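Local coordinates for AT5g51070/K3K7_27 (Arabidopsis thaliana, PDB 5GKM), which is the N-terminal domain of ClpD, a Clp-protease-associated chaperone whose full-length form probably binds and hydrolyses ATP, at residues I18-K23 with L42-R47; W67-E72 with L139-A144; N74-Q79 with A135-K140; T99-E104 with F128-G133; A119-A124 with A151-R156. All coordinates share one frame; numbering follows the deposited sequence. Where two conformers were deposited one is given.

Interaction 1: residues I18-K23 with L42-R47; sequences IIFSQK and LIAEDR
The first two helices of the Clp N-terminal domain, 12-27 and 35-45, meet here at Phe20, whose ring is set against the last turn of the second helix at Ala44 and Glu45. The ring touches through CD2 and CE2. Phe20 CD2 lies 4.0 Å from Ala44 CB, which approaches the ring obliquely, and the same carbon is 4.0 Å from Glu45 N, an atom at the ring edge and close to its plane. Glu45 CB also lies against Phe20 CD2, and Phe20 CE2 reaches Glu45 CA. The Phe20 CG stands anti to the carbonyl carbon (chi1 -66°), which sends the ring out across the gap between the helices; the nearest CA atoms, of Phe20 and Ala44, are 7.0 Å apart.

No hydrogen bond joins the two segments, and the contact is van der Waals in nature. Glu45 offers only the base of its side chain to Phe20: its chain bends at chi2 (-76°) and carries the carboxylate off to a salt bridge with Arg13, an earlier residue of helix 12-27. Leu42 and Glu45 also pack on Ala17 of that helix. Together these contacts close the first helical hairpin, 12-27 with 35-45, of the all-helical Clp N-terminal domain.

Interaction 2: residues W67-E72 with L139-A144; sequences WSIWDE and LKRLGA
The guanidinium of Arg141 has Ile69 over one face and Ser68 at its edge. Ile69 CG1 sits 3.7 Å above the plane, displaced toward the rim on the NH2 side, while Ser68 OG lies close to the plane beside NH1. Arg141 NH1 donates to Ser68 OG at 3.0 Å, with an angle of 155° at the hydrogen and the oxygen 15° out of the guanidinium plane. Arg141 leaves its helix with CG anti to the backbone N (chi1 177°) and then bends at both chi2 and chi3, folding the guanidinium back over Ile69. The two side chains slide past each other in opposite directions, and Ile69 CD1 ends 4.0 Å from Arg141 CB.

Helix 59-71 is thereby joined near its C-terminal end to the last turns of helix 134-142. Beyond Arg141 that second helix closes in a Schellman motif: Gly143 has positive phi, Gly143 N bonds to Lys140 O, and Ala144 N bonds to Leu139 O. Ala65, one turn before Ile69, also touches Arg141.

The contact lies at the surface. Between these two segments the arginine meets a neutral hydroxyl and an aliphatic branch but no acidic partner, and its orientation is consistent with one hydrogen bond and packing over the guanidinium face.

Interaction 3: residues N74-Q79 with A135-K140; sequences NSDSKQ and AGRVLK
Asp76 OD2 is gripped from several directions: a bridging water donates to it at 2.7 Å, Trp70 NE1 on helix 59-71 is hydrogen-bonded to it, and Arg137 NH1 forms a long salt bridge with it at 3.6 Å. The aspartate thus links the loop 74-79 to helix 134-142. Arg137 presents NH1 edge-on, with OD2 near the guanidinium plane, but the carboxylate is turned 80° from that plane, and NH1 alone meets OD2, as a long ion pair and not a hydrogen bond. The same water accepts from Arg137 NH1 and from Lys78 NZ, and so mediates between all three charged side chains.

Asp76 OD1 faces back into its own loop. Lys78 NZ reaches Asp76 OD1 at 2.9 Å through the syn lone pair, and Lys78 N donates to Asp76 OD1 at 3.1 Å from above the carboxylate plane, closing an Asx turn. A type I beta turn from Asp76 to Gln79 overlaps it. With Asp76 CG anti to the backbone N (chi1 -172°), OD2 is placed next to Arg137 NH1.

Lys78 NZ and Arg137 NH1 come within 4.6 Å of each other around this one acid. The two positive charges would tend to keep the buried Asp76 ionised; both cations share the one carboxylate, with the water bridging them.

Interaction 4: residues T99-E104 with F128-G133; sequences TKRVFE and FTVDDG
Val130 fills the centre of this contact, meeting both Arg101 and Val102 on helix 97-112. Val130 CG2 packs on the helix surface, 3.9 Å from Val102 CA and 4.0 Å from Val102 CG2. That same Val102 methyl, CG2, lies 4.0 Å from Asp131 CB, the two side chains running side by side and pointing the same way. The valine backbones approach closely here, with the CA atoms of Val102 and Val130 6.1 Å apart.

On the outer flank Arg101 lies across Val130. Its CG is anti to the backbone N (chi1 178°) and the chain stays extended to NE, which brings one guanidinium face over Val130 O, the C=O pointing obliquely at it: Val130 O sits 3.3 Å above the plane, over its centre. An oxygen over the face is badly placed for any N-H, and no hydrogen bond forms; the attraction there is probably electrostatic. Val130 CB lies 3.7 Å from Arg101 NE.

One shell further out, Asp131 holds the chain as it leaves helix 120-130. Asp131 OD1 accepts from Gly133 N at 2.9 Å, met from 64° out of the carboxylate plane, which makes an Asx turn. Asp131 OD2 bonds to Thr35 OG1 on helix 35-45 and to Ala135 N, in the first turn of helix 134-142. Gly133, with positive phi, occupies the N-cap of that helix. The segment is a short loop joining consecutive helices 120-130 and 134-142, laid against helix 97-112, in the all-helical Clp N-terminal domain.

Interaction 5: residues A119-A124 with A151-R156; sequences APEHIA and AAALTR
Glu121 CG stands anti to the carbonyl carbon (chi1 -70°) and the chain then bends at chi2, bringing the carboxylate to Arg156, whose own chain runs extended from CG to NE. The two side chains cross at about a right angle. Arg156 NH1 donates to Glu121 OE2 at 3.0 Å in a salt bridge that is nearly straight, 161° at the hydrogen, with the oxygen lying in the guanidinium plane and approached almost along its C-O axis. The aliphatic parts pack beneath this bond, Glu121 CG being 4.0 Å from Arg156 CD.

The small Ala153 sits at the closest approach. Ala153 CA is 5.0 Å from Glu121 CA, and Ala153 CB touches Glu121 O at 3.8 Å and, more loosely, Ala124 CB. Helices 120-130 and 146-158, both of the C-terminal half of the Clp N-terminal domain, pack here nearly antiparallel, their local axes 8.8 Å apart and 152° from one another.

Charges from elsewhere in the chain complete the cluster: Glu121 OE2 also pairs with Arg13 NH1, and Arg156 NH2 forms salt bridges with Asp46 and Asp48. At the start of helix 120-130, Ala119 N donates to His122 ND1 in the plane of the imidazole ring.

How the interactions relate
Interactions 2 and 3 adjoin on helix 134-142, their centres 8 Å apart; they share Leu139 and Lys140, and Trp70 of interaction 2 packs on Val138 of interaction 3. Interactions 1 and 5, with centres 14 Å apart, are tied by the salt bridge of Asp46 OD2 with Arg156 NH2 (3.0 Å) and by Leu42 against Pro120 and Ile123. Interaction 4 connects these groups: Phe128 meets Leu139, Phe103 meets Ile18, and Val102 CG1 lies 3.8 Å from Ile123 O. Interactions 3 and 5, by contrast, have centres about 22 Å apart on opposite sides of the chain's centre.

Interaction 1: residues I18-K23 with L42-R47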
# COMPACT_ATOMS: atom_id res chain seq x y z
N ILE A 18 4.15 4.46 4.01
CA ILE A 18 4.63 5.01 2.74
C ILE A 18 6.17 4.92 2.57
O ILE A 18 6.65 4.49 1.59
CB ILE A 18 4.13 6.45 2.55
CG1 ILE A 18 2.63 6.42 2.41
CG2 ILE A 18 4.77 7.09 1.34
CD1 ILE A 18 2.01 7.77 2.43
N ILE A 19 6.87 5.29 3.62
CA ILE A 19 8.31 5.13 3.62
C ILE A 19 8.70 3.65 3.46
O ILE A 19 9.62 3.32 2.78
CB ILE A 19 8.90 5.73 4.91
CG1 ILE A 19 8.77 7.24 4.86
CG2 ILE A 19 10.34 5.33 5.10
CD1 ILE A 19 8.95 7.93 6.18
N PHE A 20 7.99 2.78 4.15
CA PHE A 20 8.28 1.36 4.05
C PHE A 20 8.03 0.92 2.64
O PHE A 20 8.63 0.04 2.20
CB PHE A 20 7.53 0.48 5.04
CG PHE A 20 7.90 0.70 6.47
CD1 PHE A 20 9.03 1.35 6.83
CD2 PHE A 20 7.12 0.18 7.47
CE1 PHE A 20 9.35 1.55 8.15
CE2 PHE A 20 7.44 0.34 8.79
CZ PHE A 20 8.55 1.04 9.14
N SER A 21 7.02 1.52 2.02
CA SER A 21 6.79 1.07 0.56
C SER A 21 7.99 1.28 -0.48
O SER A 21 8.29 0.49 -1.26
CB SER A 21 5.49 1.68 -0.01
OG SER A 21 5.61 3.06 -0.35
N GLN A 22 8.64 2.38 -0.13
CA GLN A 22 9.87 2.78 -0.79
C GLN A 22 11.00 1.80 -0.49
O GLN A 22 11.64 1.35 -1.36
CB GLN A 22 10.28 4.18 -0.44
CG GLN A 22 9.31 5.25 -0.91
CD GLN A 22 9.64 6.61 -0.36
OE1 GLN A 22 9.75 6.81 0.79
NE2 GLN A 22 9.82 7.53 -1.23
N LYS A 23 11.13 1.45 0.77
CA LYS A 23 12.10 0.45 1.13
C LYS A 23 11.82 -0.90 0.51
O LYS A 23 12.70 -1.55 0.08
CB LYS A 23 12.17 0.24 2.61
CG LYS A 23 12.48 1.47 3.38
CD LYS A 23 13.87 1.99 3.14
CE LYS A 23 14.98 0.94 3.21
NZ LYS A 23 14.99 0.13 4.45
N LEU A 42 2.24 -1.28 3.76
CA LEU A 42 1.14 -1.36 4.70
C LEU A 42 1.19 -2.58 5.57
O LEU A 42 0.92 -2.51 6.70
CB LEU A 42 -0.21 -1.33 3.97
CG LEU A 42 -0.57 -0.01 3.27
CD1 LEU A 42 -1.70 -0.26 2.29
CD2 LEU A 42 -0.93 1.11 4.21
N ILE A 43 1.52 -3.69 4.96
CA ILE A 43 1.71 -4.93 5.72
C ILE A 43 2.86 -4.83 6.71
O ILE A 43 2.72 -5.19 7.83
CB ILE A 43 1.89 -6.16 4.79
CG1 ILE A 43 0.61 -6.40 3.98
CG2 ILE A 43 2.25 -7.41 5.58
CD1 ILE A 43 0.77 -7.32 2.83
N ALA A 44 3.95 -4.24 6.26
CA ALA A 44 5.07 -4.09 7.15
C ALA A 44 4.77 -3.19 8.36
O ALA A 44 5.31 -3.35 9.41
CB ALA A 44 6.28 -3.59 6.39
N GLU A 45 4.00 -2.16 8.13
CA GLU A 45 3.69 -1.22 9.17
C GLU A 45 2.72 -1.74 10.24
O GLU A 45 2.81 -1.37 11.37
CB GLU A 45 3.23 0.11 8.55
CG GLU A 45 3.05 1.27 9.51
CD GLU A 45 1.80 1.17 10.34
OE1 GLU A 45 0.82 0.60 9.89
OE2 GLU A 45 1.84 1.72 11.42
N ASP A 46 1.76 -2.56 9.82
CA ASP A 46 0.66 -2.88 10.70
C ASP A 46 1.16 -3.77 11.86
O ASP A 46 1.72 -4.75 11.64
CB ASP A 46 -0.43 -3.55 9.86
CG ASP A 46 -1.72 -3.79 10.60
OD1 ASP A 46 -1.79 -3.60 11.78
OD2 ASP A 46 -2.64 -4.11 9.92
N ARG A 47 0.93 -3.32 13.08
CA ARG A 47 1.39 -3.99 14.29
C ARG A 47 0.30 -4.87 14.88
O ARG A 47 0.45 -5.33 15.95
CB ARG A 47 1.90 -2.99 15.33
CG ARG A 47 3.12 -2.19 14.91
CD ARG A 47 3.62 -1.19 15.94
NE ARG A 47 4.51 -0.18 15.41
CZ ARG A 47 5.12 0.74 16.13
NH1 ARG A 47 4.95 0.79 17.43
NH2 ARG A 47 5.87 1.63 15.57

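Interaction 2: residues W67-E72 with L139-A144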
# COMPACT_ATOMS: atom_id res chain seq x y z
N TRP A 67 7.62 -11.03 -5.28
CA TRP A 67 8.75 -11.37 -6.06
C TRP A 67 8.37 -12.37 -7.13
O TRP A 67 8.65 -12.18 -8.32
CB TRP A 67 9.86 -11.94 -5.16
CG TRP A 67 11.03 -12.40 -5.99
CD1 TRP A 67 11.38 -13.69 -6.29
CD2 TRP A 67 12.02 -11.58 -6.67
NE1 TRP A 67 12.47 -13.73 -7.07
CE2 TRP A 67 12.91 -12.51 -7.35
CE3 TRP A 67 12.27 -10.24 -6.77
CZ2 TRP A 67 13.98 -12.07 -8.10
CZ3 TRP A 67 13.34 -9.81 -7.54
CH2 TRP A 67 14.18 -10.72 -8.19
N SER A 68 7.61 -13.37 -6.70
CA SER A 68 7.24 -14.39 -7.63
C SER A 68 6.40 -13.85 -8.79
O SER A 68 6.65 -14.15 -9.94
CB SER A 68 6.50 -15.47 -6.88
OG SER A 68 6.10 -16.43 -7.80
N ILE A 69 5.43 -13.05 -8.47
CA ILE A 69 4.52 -12.57 -9.51
C ILE A 69 5.16 -11.71 -10.58
O ILE A 69 4.92 -11.90 -11.73
CB ILE A 69 3.29 -11.85 -8.87
CG1 ILE A 69 2.52 -12.84 -8.04
CG2 ILE A 69 2.34 -11.30 -9.91
CD1 ILE A 69 1.58 -12.19 -7.08
N TRP A 70 5.97 -10.76 -10.14
CA TRP A 70 6.60 -9.80 -11.01
C TRP A 70 8.00 -10.14 -11.47
O TRP A 70 8.43 -9.56 -12.45
CB TRP A 70 6.61 -8.41 -10.35
CG TRP A 70 5.26 -7.76 -10.46
CD1 TRP A 70 4.79 -7.01 -11.53
CD2 TRP A 70 4.13 -7.87 -9.56
NE1 TRP A 70 3.51 -6.63 -11.34
CE2 TRP A 70 3.04 -7.12 -10.19
CE3 TRP A 70 3.92 -8.43 -8.35
CZ2 TRP A 70 1.81 -7.01 -9.61
CZ3 TRP A 70 2.68 -8.31 -7.78
CH2 TRP A 70 1.63 -7.63 -8.41
N ASP A 71 8.72 -10.99 -10.73
CA ASP A 71 10.13 -11.20 -11.07
C ASP A 71 10.62 -12.58 -11.52
O ASP A 71 11.71 -12.68 -12.03
CB ASP A 71 11.03 -10.66 -9.98
CG ASP A 71 11.22 -9.16 -10.07
OD1 ASP A 71 10.41 -8.43 -9.52
OD2 ASP A 71 12.16 -8.74 -10.73
N GLU A 72 9.82 -13.61 -11.32
CA GLU A 72 10.28 -14.95 -11.65
C GLU A 72 9.95 -15.42 -13.08
O GLU A 72 10.51 -16.36 -13.53
CB GLU A 72 9.77 -15.93 -10.60
CG GLU A 72 10.49 -15.73 -9.26
CD GLU A 72 11.90 -16.37 -9.21
OE1 GLU A 72 12.51 -16.54 -10.23
OE2 GLU A 72 12.36 -16.73 -8.16
N LEU A 139 -2.93 -10.58 -3.29
CA LEU A 139 -3.88 -11.14 -2.37
C LEU A 139 -4.38 -12.50 -2.86
O LEU A 139 -4.56 -13.39 -2.10
CB LEU A 139 -5.01 -10.16 -2.04
CG LEU A 139 -4.55 -8.90 -1.33
CD1 LEU A 139 -5.71 -7.94 -1.16
CD2 LEU A 139 -4.00 -9.17 0.05
N LYS A 140 -4.57 -12.60 -4.15
CA LYS A 140 -5.02 -13.86 -4.71
C LYS A 140 -3.98 -14.94 -4.48
O LYS A 140 -4.30 -16.02 -4.14
CB LYS A 140 -5.34 -13.73 -6.19
CG LYS A 140 -5.79 -15.03 -6.83
CD LYS A 140 -6.18 -14.85 -8.27
CE LYS A 140 -7.01 -16.04 -8.77
NZ LYS A 140 -6.69 -16.39 -10.18
N ARG A 141 -2.73 -14.59 -4.66
CA ARG A 141 -1.68 -15.53 -4.42
C ARG A 141 -1.62 -15.93 -2.96
O ARG A 141 -1.31 -17.03 -2.65
CB ARG A 141 -0.35 -14.99 -4.93
CG ARG A 141 0.84 -15.87 -4.67
CD ARG A 141 0.83 -17.04 -5.65
NE ARG A 141 1.01 -16.69 -7.04
CZ ARG A 141 2.18 -16.71 -7.67
NH1 ARG A 141 3.25 -17.02 -7.00
NH2 ARG A 141 2.27 -16.40 -8.92
N LEU A 142 -1.93 -15.01 -2.07
CA LEU A 142 -1.97 -15.31 -0.65
C LEU A 142 -3.28 -15.98 -0.19
O LEU A 142 -3.37 -16.32 0.92
CB LEU A 142 -1.70 -14.07 0.20
CG LEU A 142 -0.38 -13.36 -0.08
CD1 LEU A 142 -0.27 -12.01 0.59
CD2 LEU A 142 0.75 -14.24 0.37
N GLY A 143 -4.24 -16.15 -1.07
CA GLY A 143 -5.49 -16.74 -0.66
C GLY A 143 -6.42 -15.87 0.17
O GLY A 143 -7.24 -16.35 0.90
N ALA A 144 -6.28 -14.57 0.01
CA ALA A 144 -7.00 -13.61 0.83
C ALA A 144 -8.13 -13.00 0.04
O ALA A 144 -8.11 -12.99 -1.14
CB ALA A 144 -6.06 -12.53 1.33

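Interaction 3: residues N74-Q79 with A135-K140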
# COMPACT_ATOMS: atom_id res chain seq x y z
N ASN A 74 7.64 -13.40 -16.76
CA ASN A 74 7.61 -12.16 -17.49
C ASN A 74 7.32 -10.95 -16.60
O ASN A 74 6.61 -11.08 -15.65
CB ASN A 74 6.63 -12.21 -18.65
CG ASN A 74 7.03 -13.19 -19.71
OD1 ASN A 74 8.16 -13.26 -20.07
ND2 ASN A 74 6.07 -13.91 -20.24
N SER A 75 7.88 -9.81 -16.97
CA SER A 75 7.63 -8.54 -16.33
C SER A 75 6.27 -7.97 -16.70
O SER A 75 5.61 -8.46 -17.56
CB SER A 75 8.72 -7.54 -16.66
OG SER A 75 8.82 -7.26 -18.01
N ASP A 76 5.86 -6.93 -15.98
CA ASP A 76 4.52 -6.39 -16.11
C ASP A 76 4.51 -5.21 -17.08
O ASP A 76 5.12 -4.20 -16.83
CB ASP A 76 4.06 -5.93 -14.72
CG ASP A 76 2.59 -5.51 -14.65
OD1 ASP A 76 1.98 -5.30 -15.67
OD2 ASP A 76 2.06 -5.42 -13.55
N SER A 77 3.77 -5.35 -18.18
CA SER A 77 3.76 -4.36 -19.23
C SER A 77 3.26 -3.02 -18.77
O SER A 77 3.58 -2.02 -19.33
CB SER A 77 2.88 -4.84 -20.38
OG SER A 77 3.44 -5.96 -21.04
N LYS A 78 2.48 -3.05 -17.71
CA LYS A 78 1.82 -1.88 -17.16
C LYS A 78 2.70 -1.04 -16.28
O LYS A 78 2.29 -0.03 -15.82
CB LYS A 78 0.60 -2.32 -16.32
CG LYS A 78 -0.56 -2.83 -17.10
CD LYS A 78 -1.76 -2.95 -16.22
CE LYS A 78 -1.46 -3.79 -15.00
NZ LYS A 78 -0.86 -5.11 -15.26
N GLN A 79 3.91 -1.49 -16.00
CA GLN A 79 4.75 -0.87 -15.00
C GLN A 79 6.10 -0.52 -15.60
O GLN A 79 7.10 -0.99 -15.19
CB GLN A 79 4.91 -1.78 -13.75
CG GLN A 79 3.59 -2.25 -13.16
CD GLN A 79 3.67 -2.71 -11.71
OE1 GLN A 79 4.71 -2.98 -11.20
NE2 GLN A 79 2.51 -2.80 -11.06
N ALA A 135 -2.58 -5.09 -6.50
CA ALA A 135 -2.81 -5.58 -5.14
C ALA A 135 -3.58 -6.88 -5.10
O ALA A 135 -3.28 -7.74 -4.35
CB ALA A 135 -3.51 -4.52 -4.29
N GLY A 136 -4.58 -6.95 -5.95
CA GLY A 136 -5.36 -8.13 -6.06
C GLY A 136 -4.57 -9.34 -6.45
O GLY A 136 -4.88 -10.38 -5.97
N ARG A 137 -3.60 -9.18 -7.31
CA ARG A 137 -2.83 -10.34 -7.69
C ARG A 137 -2.08 -10.93 -6.52
O ARG A 137 -1.99 -12.11 -6.39
CB ARG A 137 -1.85 -9.99 -8.78
CG ARG A 137 -2.50 -9.48 -10.04
CD ARG A 137 -1.49 -8.98 -11.03
NE ARG A 137 -0.81 -10.06 -11.68
CZ ARG A 137 0.19 -9.90 -12.54
NH1 ARG A 137 0.60 -8.69 -12.85
NH2 ARG A 137 0.77 -10.93 -13.11
N VAL A 138 -1.50 -10.09 -5.69
CA VAL A 138 -0.84 -10.54 -4.52
C VAL A 138 -1.79 -11.21 -3.52
O VAL A 138 -1.50 -12.22 -3.01
CB VAL A 138 -0.16 -9.37 -3.80
CG1 VAL A 138 0.54 -9.80 -2.54
CG2 VAL A 138 0.79 -8.67 -4.72
N LEU A 139 -2.93 -10.58 -3.29
CA LEU A 139 -3.88 -11.14 -2.37
C LEU A 139 -4.38 -12.50 -2.86
O LEU A 139 -4.56 -13.39 -2.10
CB LEU A 139 -5.01 -10.16 -2.04
CG LEU A 139 -4.55 -8.90 -1.33
CD1 LEU A 139 -5.71 -7.94 -1.16
CD2 LEU A 139 -4.00 -9.17 0.05
N LYS A 140 -4.57 -12.60 -4.15
CA LYS A 140 -5.02 -13.86 -4.71
C LYS A 140 -3.98 -14.94 -4.48
O LYS A 140 -4.30 -16.02 -4.14
CB LYS A 140 -5.34 -13.73 -6.19
CG LYS A 140 -5.79 -15.03 -6.83
CD LYS A 140 -6.18 -14.85 -8.27
CE LYS A 140 -7.01 -16.04 -8.77
NZ LYS A 140 -6.69 -16.39 -10.18
O HOH W 1 -0.31 -5.64 -12.19

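Interaction 4: residues T99-E104 with F128-G133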
# COMPACT_ATOMS: atom_id res chain seq x y z
N THR A 99 -0.03 4.43 -7.79
CA THR A 99 0.17 4.67 -6.42
C THR A 99 -0.34 6.07 -6.06
O THR A 99 -0.92 6.22 -5.07
CB THR A 99 1.66 4.48 -6.02
OG1 THR A 99 2.03 3.17 -6.36
CG2 THR A 99 1.84 4.72 -4.53
N LYS A 100 -0.06 7.05 -6.89
CA LYS A 100 -0.54 8.37 -6.60
C LYS A 100 -2.07 8.44 -6.59
O LYS A 100 -2.67 9.19 -5.89
CB LYS A 100 0.04 9.40 -7.57
CG LYS A 100 1.54 9.61 -7.41
CD LYS A 100 2.05 10.60 -8.47
CE LYS A 100 3.54 10.88 -8.46
NZ LYS A 100 3.96 11.55 -7.21
N ARG A 101 -2.65 7.67 -7.46
CA ARG A 101 -4.08 7.60 -7.55
C ARG A 101 -4.62 7.06 -6.24
O ARG A 101 -5.57 7.53 -5.73
CB ARG A 101 -4.49 6.74 -8.71
CG ARG A 101 -5.97 6.57 -8.84
CD ARG A 101 -6.42 6.02 -10.19
NE ARG A 101 -7.81 5.55 -10.07
CZ ARG A 101 -8.45 4.75 -10.91
NH1 ARG A 101 -7.89 4.31 -12.01
NH2 ARG A 101 -9.68 4.37 -10.65
N VAL A 102 -3.95 6.05 -5.71
CA VAL A 102 -4.38 5.49 -4.46
C VAL A 102 -4.32 6.50 -3.32
O VAL A 102 -5.19 6.57 -2.50
CB VAL A 102 -3.56 4.21 -4.13
CG1 VAL A 102 -3.70 3.79 -2.68
CG2 VAL A 102 -3.96 3.10 -5.07
N PHE A 103 -3.26 7.27 -3.29
CA PHE A 103 -3.09 8.21 -2.24
C PHE A 103 -4.22 9.24 -2.33
O PHE A 103 -4.71 9.67 -1.37
CB PHE A 103 -1.75 8.97 -2.33
CG PHE A 103 -0.54 8.15 -2.02
CD1 PHE A 103 -0.61 7.07 -1.23
CD2 PHE A 103 0.67 8.49 -2.52
CE1 PHE A 103 0.49 6.30 -0.94
CE2 PHE A 103 1.79 7.74 -2.23
CZ PHE A 103 1.69 6.65 -1.42
N GLU A 104 -4.53 9.66 -3.56
CA GLU A 104 -5.61 10.65 -3.74
C GLU A 104 -6.93 10.06 -3.30
O GLU A 104 -7.68 10.71 -2.67
CB GLU A 104 -5.70 11.22 -5.18
CG GLU A 104 -6.92 12.12 -5.43
CD GLU A 104 -7.00 13.40 -4.57
OE1 GLU A 104 -6.02 13.83 -4.01
OE2 GLU A 104 -8.10 14.00 -4.49
N PHE A 128 -7.48 -0.95 -2.45
CA PHE A 128 -8.31 -2.07 -2.78
C PHE A 128 -9.52 -1.66 -3.61
O PHE A 128 -10.37 -2.47 -3.80
CB PHE A 128 -8.78 -2.81 -1.51
CG PHE A 128 -7.65 -3.35 -0.68
CD1 PHE A 128 -6.49 -3.73 -1.28
CD2 PHE A 128 -7.75 -3.49 0.70
CE1 PHE A 128 -5.45 -4.20 -0.55
CE2 PHE A 128 -6.69 -3.97 1.45
CZ PHE A 128 -5.55 -4.30 0.81
N THR A 129 -9.61 -0.39 -3.96
CA THR A 129 -10.68 0.08 -4.82
C THR A 129 -10.27 0.79 -6.09
O THR A 129 -11.03 0.82 -7.00
CB THR A 129 -11.68 0.96 -4.09
OG1 THR A 129 -11.02 2.06 -3.51
CG2 THR A 129 -12.39 0.20 -2.99
N VAL A 130 -9.12 1.41 -6.12
CA VAL A 130 -8.73 2.20 -7.29
C VAL A 130 -7.40 1.87 -7.97
O VAL A 130 -6.94 2.64 -8.78
CB VAL A 130 -8.76 3.72 -7.02
CG1 VAL A 130 -10.11 4.11 -6.48
CG2 VAL A 130 -7.64 4.14 -6.10
N ASP A 131 -6.80 0.74 -7.62
CA ASP A 131 -5.50 0.41 -8.21
C ASP A 131 -5.57 -0.32 -9.57
O ASP A 131 -6.62 -0.44 -10.10
CB ASP A 131 -4.52 -0.25 -7.21
CG ASP A 131 -4.43 -1.76 -7.36
OD1 ASP A 131 -5.45 -2.30 -7.73
OD2 ASP A 131 -3.41 -2.37 -7.06
N ASP A 132 -4.42 -0.75 -10.06
CA ASP A 132 -4.27 -1.31 -11.43
C ASP A 132 -4.46 -2.81 -11.50
O ASP A 132 -4.27 -3.40 -12.53
CB ASP A 132 -2.95 -0.91 -12.12
CG ASP A 132 -1.73 -1.47 -11.43
OD1 ASP A 132 -1.90 -2.12 -10.44
OD2 ASP A 132 -0.62 -1.22 -11.91
N GLY A 133 -4.90 -3.38 -10.41
CA GLY A 133 -5.05 -4.79 -10.25
C GLY A 133 -3.88 -5.48 -9.58
O GLY A 133 -3.96 -6.61 -9.25

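Interaction 5: residues A119-A124 with A151-R156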
# COMPACT_ATOMS: atom_id res chain seq x y z
N ALA A 119 -5.25 7.88 7.48
CA ALA A 119 -4.61 6.77 8.12
C ALA A 119 -4.26 5.67 7.13
O ALA A 119 -4.67 5.67 6.06
CB ALA A 119 -5.46 6.22 9.25
N PRO A 120 -3.50 4.69 7.61
CA PRO A 120 -3.18 3.57 6.72
C PRO A 120 -4.46 2.86 6.20
O PRO A 120 -4.48 2.33 5.15
CB PRO A 120 -2.40 2.62 7.65
CG PRO A 120 -1.74 3.50 8.60
CD PRO A 120 -2.77 4.56 8.88
N GLU A 121 -5.47 2.88 7.04
CA GLU A 121 -6.71 2.24 6.69
C GLU A 121 -7.39 2.91 5.49
O GLU A 121 -7.95 2.28 4.70
CB GLU A 121 -7.61 2.16 7.89
CG GLU A 121 -7.08 1.18 8.90
CD GLU A 121 -5.96 1.72 9.79
OE1 GLU A 121 -5.71 2.88 9.91
OE2 GLU A 121 -5.38 0.89 10.39
N HIS A 122 -7.30 4.23 5.43
CA HIS A 122 -7.79 4.95 4.28
C HIS A 122 -7.01 4.61 3.04
O HIS A 122 -7.54 4.54 1.99
CB HIS A 122 -7.68 6.45 4.46
CG HIS A 122 -8.53 7.00 5.58
ND1 HIS A 122 -8.03 7.56 6.68
CD2 HIS A 122 -9.89 7.06 5.71
CE1 HIS A 122 -9.02 7.96 7.45
NE2 HIS A 122 -10.15 7.64 6.86
N ILE A 123 -5.70 4.48 3.19
CA ILE A 123 -4.85 4.06 2.10
C ILE A 123 -5.20 2.66 1.62
O ILE A 123 -5.22 2.40 0.49
CB ILE A 123 -3.32 4.14 2.41
CG1 ILE A 123 -2.97 5.58 2.81
CG2 ILE A 123 -2.51 3.61 1.23
CD1 ILE A 123 -1.57 5.77 3.36
N ALA A 124 -5.47 1.78 2.56
CA ALA A 124 -5.88 0.44 2.17
C ALA A 124 -7.20 0.43 1.39
O ALA A 124 -7.32 -0.26 0.46
CB ALA A 124 -5.98 -0.47 3.39
N ALA A 151 -13.28 -4.12 4.16
CA ALA A 151 -14.23 -4.02 5.23
C ALA A 151 -13.58 -3.94 6.57
O ALA A 151 -13.96 -3.15 7.36
CB ALA A 151 -15.24 -5.15 5.20
N ALA A 152 -12.54 -4.74 6.77
CA ALA A 152 -11.83 -4.70 8.00
C ALA A 152 -11.18 -3.32 8.23
O ALA A 152 -11.09 -2.90 9.31
CB ALA A 152 -10.77 -5.80 8.06
N ALA A 153 -10.69 -2.70 7.17
CA ALA A 153 -10.11 -1.41 7.32
C ALA A 153 -11.16 -0.38 7.74
O ALA A 153 -10.92 0.43 8.54
CB ALA A 153 -9.42 -0.96 6.03
N LEU A 154 -12.31 -0.47 7.11
CA LEU A 154 -13.39 0.43 7.45
C LEU A 154 -13.82 0.23 8.91
O LEU A 154 -14.14 1.16 9.58
CB LEU A 154 -14.55 0.26 6.50
CG LEU A 154 -14.33 0.77 5.08
CD1 LEU A 154 -15.36 0.28 4.13
CD2 LEU A 154 -14.15 2.26 4.92
N THR A 155 -13.83 -1.01 9.36
CA THR A 155 -14.16 -1.33 10.72
C THR A 155 -13.18 -0.71 11.71
O THR A 155 -13.58 -0.12 12.69
CB THR A 155 -14.33 -2.84 10.93
OG1 THR A 155 -15.39 -3.30 10.11
CG2 THR A 155 -14.62 -3.15 12.33
N ARG A 156 -11.91 -0.74 11.39
CA ARG A 156 -10.94 -0.10 12.22
C ARG A 156 -11.15 1.40 12.35
O ARG A 156 -11.00 1.96 13.39
CB ARG A 156 -9.54 -0.32 11.67
CG ARG A 156 -8.89 -1.58 12.15
CD ARG A 156 -7.45 -1.52 11.78
NE ARG A 156 -6.76 -2.75 11.93
CZ ARG A 156 -5.50 -2.97 11.58
NH1 ARG A 156 -4.78 -2.00 11.03
NH2 ARG A 156 -4.99 -4.13 11.74